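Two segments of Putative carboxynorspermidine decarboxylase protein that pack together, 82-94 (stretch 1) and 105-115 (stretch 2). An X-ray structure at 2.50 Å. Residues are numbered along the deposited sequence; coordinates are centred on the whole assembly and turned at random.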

# COMPACT_ATOMS: atom_id res chain seq x y z
N GLY B 82 -16.35 15.07 5.74
CA GLY B 82 -15.74 16.37 5.70
C GLY B 82 -16.80 17.33 5.20
O GLY B 82 -17.59 16.98 4.30
N ASP B 83 -16.82 18.52 5.81
CA ASP B 83 -17.72 19.62 5.47
C ASP B 83 -17.49 20.14 4.05
O ASP B 83 -18.44 20.47 3.32
N ASN B 84 -16.22 20.20 3.65
CA ASN B 84 -15.86 20.58 2.29
C ASN B 84 -16.20 19.49 1.27
O ASN B 84 -15.93 19.66 0.08
N GLU B 85 -16.76 18.36 1.72
CA GLU B 85 -17.11 17.24 0.83
C GLU B 85 -18.59 16.86 0.85
O GLU B 85 -19.16 16.50 -0.19
N ILE B 86 -19.20 16.92 2.03
CA ILE B 86 -20.58 16.50 2.26
C ILE B 86 -21.56 16.84 1.14
O ILE B 86 -22.39 16.00 0.76
N ASP B 87 -21.48 18.07 0.64
CA ASP B 87 -22.44 18.52 -0.33
C ASP B 87 -22.25 17.76 -1.62
O ASP B 87 -23.23 17.40 -2.28
N GLU B 88 -21.01 17.47 -1.98
CA GLU B 88 -20.77 16.73 -3.18
C GLU B 88 -21.16 15.28 -2.94
O GLU B 88 -21.68 14.61 -3.84
N VAL B 89 -20.93 14.79 -1.74
CA VAL B 89 -21.32 13.43 -1.49
C VAL B 89 -22.83 13.33 -1.72
O VAL B 89 -23.29 12.50 -2.53
N VAL B 90 -23.59 14.23 -1.06
CA VAL B 90 -25.05 14.21 -1.11
C VAL B 90 -25.59 14.24 -2.53
O VAL B 90 -26.55 13.55 -2.85
N SER B 91 -24.97 15.02 -3.40
CA SER B 91 -25.43 15.09 -4.76
C SER B 91 -25.18 13.84 -5.59
O SER B 91 -25.79 13.68 -6.60
N HIS B 92 -24.29 12.94 -5.17
CA HIS B 92 -24.06 11.69 -5.93
C HIS B 92 -24.89 10.54 -5.34
O HIS B 92 -25.23 9.62 -6.06
N ALA B 93 -25.21 10.62 -4.06
CA ALA B 93 -25.79 9.49 -3.34
C ALA B 93 -27.31 9.48 -3.36
O ALA B 93 -27.93 10.54 -3.36
N ASP B 94 -27.91 8.30 -3.35
CA ASP B 94 -29.35 8.13 -3.11
C ASP B 94 -29.66 7.88 -1.65
O ASP B 94 -30.70 8.25 -1.14
N GLU B 105 -26.71 14.57 13.23
CA GLU B 105 -27.14 15.89 13.66
C GLU B 105 -26.38 16.94 12.88
O GLU B 105 -26.95 17.91 12.41
N ARG B 106 -25.09 16.70 12.68
CA ARG B 106 -24.24 17.67 12.02
C ARG B 106 -24.61 17.88 10.56
O ARG B 106 -24.52 18.99 10.05
N PHE B 107 -25.03 16.81 9.89
CA PHE B 107 -25.15 16.85 8.45
C PHE B 107 -26.57 16.69 7.96
O PHE B 107 -26.83 16.86 6.78
N ALA B 108 -27.48 16.37 8.87
CA ALA B 108 -28.92 16.30 8.59
C ALA B 108 -29.38 17.30 7.53
O ALA B 108 -29.91 16.89 6.48
N ASP B 109 -29.17 18.59 7.79
CA ASP B 109 -29.61 19.65 6.87
C ASP B 109 -29.14 19.47 5.44
O ASP B 109 -29.94 19.51 4.51
N LYS B 110 -27.85 19.25 5.26
CA LYS B 110 -27.28 19.06 3.93
C LYS B 110 -27.79 17.80 3.21
O LYS B 110 -27.94 17.80 1.98
N ALA B 111 -28.10 16.76 3.98
CA ALA B 111 -28.57 15.48 3.43
C ALA B 111 -30.10 15.43 3.32
O ALA B 111 -30.68 14.37 3.08
N ALA B 112 -30.75 16.59 3.48
CA ALA B 112 -32.20 16.67 3.56
C ALA B 112 -32.94 16.09 2.35
O ALA B 112 -34.04 15.59 2.49
N GLY B 113 -32.34 16.16 1.17
CA GLY B 113 -33.06 15.75 -0.04
C GLY B 113 -33.10 14.25 -0.31
O GLY B 113 -33.84 13.81 -1.17
N ILE B 114 -32.29 13.48 0.39
CA ILE B 114 -32.17 12.07 0.14
C ILE B 114 -32.44 11.32 1.43
O ILE B 114 -32.51 11.93 2.50
N ALA B 115 -32.60 10.00 1.30
CA ALA B 115 -32.85 9.09 2.43
C ALA B 115 -31.61 9.00 3.35
O ALA B 115 -30.50 8.83 2.87

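Stretch 1 is mostly helical and packs one side against stretch 2. No hydrogen bond crosses between them; the contact rests on apolar packing and two salt bridges. Asp-83 (chi1 m) starts sideways, but its carboxylate swings nearer. Its OD2 forms a long salt bridge with NH2 of Arg-106, at 3.9 Å. Arg-106 NH2 also has a hydrogen bond elsewhere in the structure.

Ile-86 points toward stretch 2, with chi1 t and chi2 p. Its CG1 lies 3.7 Å from CD1 of Phe-107 (chi1 m), and its CD1 sits over one face of that ring. Its CG2 packs 3.4 Å from CD of Lys-110, so the aliphatic part of the lysine adds to the apolar contact.

Asp-87 leaves the helix sideways, with chi1 between wells at -95°. Its OD2 reaches NZ of Lys-110 at 3.4 Å, a salt bridge. Lys-110 is m at chi1, t at chi2 and chi3, and between wells at chi4 (34°). Its chain runs past the carboxylate, so its CE lies 3.3 Å from OD2 of Asp-87, about as near as NZ.

Val-90 (chi1 t) points in. Its CG2 is 4.0 Å from CB of Ala-111, and its CG1 is 4.0 Å from CD1 of Ile-114. Ile-114, p then t, also places CD1 4.3 Å from CB of Ala-93. The Asp-94 side chain points away, but its backbone O lies 3.5 Å from CB of Ile-114.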

# COMPACT_ATOMS: atom_id res chain seq x y z
CB ASP B 83 -17.55 20.76 6.48
CG ASP B 83 -17.29 20.26 7.91
OD1 ASP B 83 -18.05 20.68 8.83
OD2 ASP B 83 -16.31 19.46 8.10
CB ASN B 84 -14.35 20.92 2.23
CG ASN B 84 -13.45 19.67 2.38
OD1 ASN B 84 -13.80 18.69 3.07
ND2 ASN B 84 -12.30 19.70 1.71
CB GLU B 85 -16.27 16.00 1.16
CG GLU B 85 -14.78 16.14 0.85
CD GLU B 85 -14.01 14.82 0.95
OE1 GLU B 85 -14.65 13.80 1.33
OE2 GLU B 85 -12.78 14.80 0.66
CB ILE B 86 -21.15 17.06 3.62
CG1 ILE B 86 -22.45 16.36 4.04
CG2 ILE B 86 -21.38 18.57 3.56
CD1 ILE B 86 -22.40 14.86 4.07
CB ASP B 87 -22.36 20.04 -0.55
CG ASP B 87 -23.38 20.83 0.35
OD1 ASP B 87 -24.62 20.52 0.29
OD2 ASP B 87 -22.97 21.78 1.09
CB GLU B 88 -19.33 16.84 -3.63
CG GLU B 88 -19.19 16.49 -5.10
CD GLU B 88 -17.75 16.46 -5.60
OE1 GLU B 88 -16.95 17.37 -5.19
OE2 GLU B 88 -17.43 15.53 -6.42
CB VAL B 89 -20.89 12.95 -0.10
CG1 VAL B 89 -21.35 11.55 0.12
CG2 VAL B 89 -19.39 13.00 0.04
CB VAL B 90 -25.70 15.32 -0.24
CG1 VAL B 90 -27.21 15.51 -0.60
CG2 VAL B 90 -25.56 14.97 1.24
CB SER B 91 -24.82 16.29 -5.47
OG SER B 91 -23.45 16.08 -5.60
CB HIS B 92 -22.58 11.23 -5.95
CG HIS B 92 -21.65 12.13 -6.72
ND1 HIS B 92 -21.75 12.31 -8.08
CD2 HIS B 92 -20.58 12.85 -6.32
CE1 HIS B 92 -20.79 13.14 -8.47
NE2 HIS B 92 -20.08 13.49 -7.42
CB ALA B 93 -25.29 9.47 -1.89
CB ASP B 94 -29.86 6.96 -3.93
CG ASP B 94 -29.79 7.23 -5.40
OD1 ASP B 94 -30.31 8.29 -5.82
OD2 ASP B 94 -29.20 6.42 -6.14
CB GLU B 105 -26.91 16.06 15.15
CG GLU B 105 -28.02 15.49 16.02
CD GLU B 105 -27.68 15.57 17.52
OE1 GLU B 105 -26.47 15.50 17.86
OE2 GLU B 105 -28.62 15.69 18.36
CB ARG B 106 -22.79 17.25 12.11
CG ARG B 106 -21.88 18.43 12.11
CD ARG B 106 -20.57 18.09 12.74
NE ARG B 106 -19.56 17.85 11.71
CZ ARG B 106 -18.39 17.26 11.93
NH1 ARG B 106 -18.10 16.81 13.14
NH2 ARG B 106 -17.52 17.08 10.93
CB PHE B 107 -24.21 15.82 7.82
CG PHE B 107 -22.76 16.14 8.03
CD1 PHE B 107 -22.25 17.37 7.64
CD2 PHE B 107 -21.91 15.21 8.61
CE1 PHE B 107 -20.90 17.67 7.83
CE2 PHE B 107 -20.56 15.51 8.81
CZ PHE B 107 -20.05 16.74 8.42
CB ALA B 108 -29.71 16.51 9.85
CB ASP B 109 -29.25 21.05 7.39
CG ASP B 109 -30.30 21.59 8.32
OD1 ASP B 109 -31.42 21.05 8.32
OD2 ASP B 109 -30.02 22.56 9.04
CB LYS B 110 -25.76 19.07 4.03
CG LYS B 110 -25.21 20.46 4.01
CD LYS B 110 -23.91 20.56 4.79
CE LYS B 110 -23.11 21.82 4.43
NZ LYS B 110 -24.01 22.97 4.11
CB ALA B 111 -28.04 14.32 4.29
CB ALA B 112 -32.64 18.10 3.81
CB ILE B 114 -30.76 11.70 -0.41
CG1 ILE B 114 -29.65 12.23 0.51
CG2 ILE B 114 -30.59 12.19 -1.88
CD1 ILE B 114 -28.29 11.70 0.20
CB ALA B 115 -33.24 7.69 1.91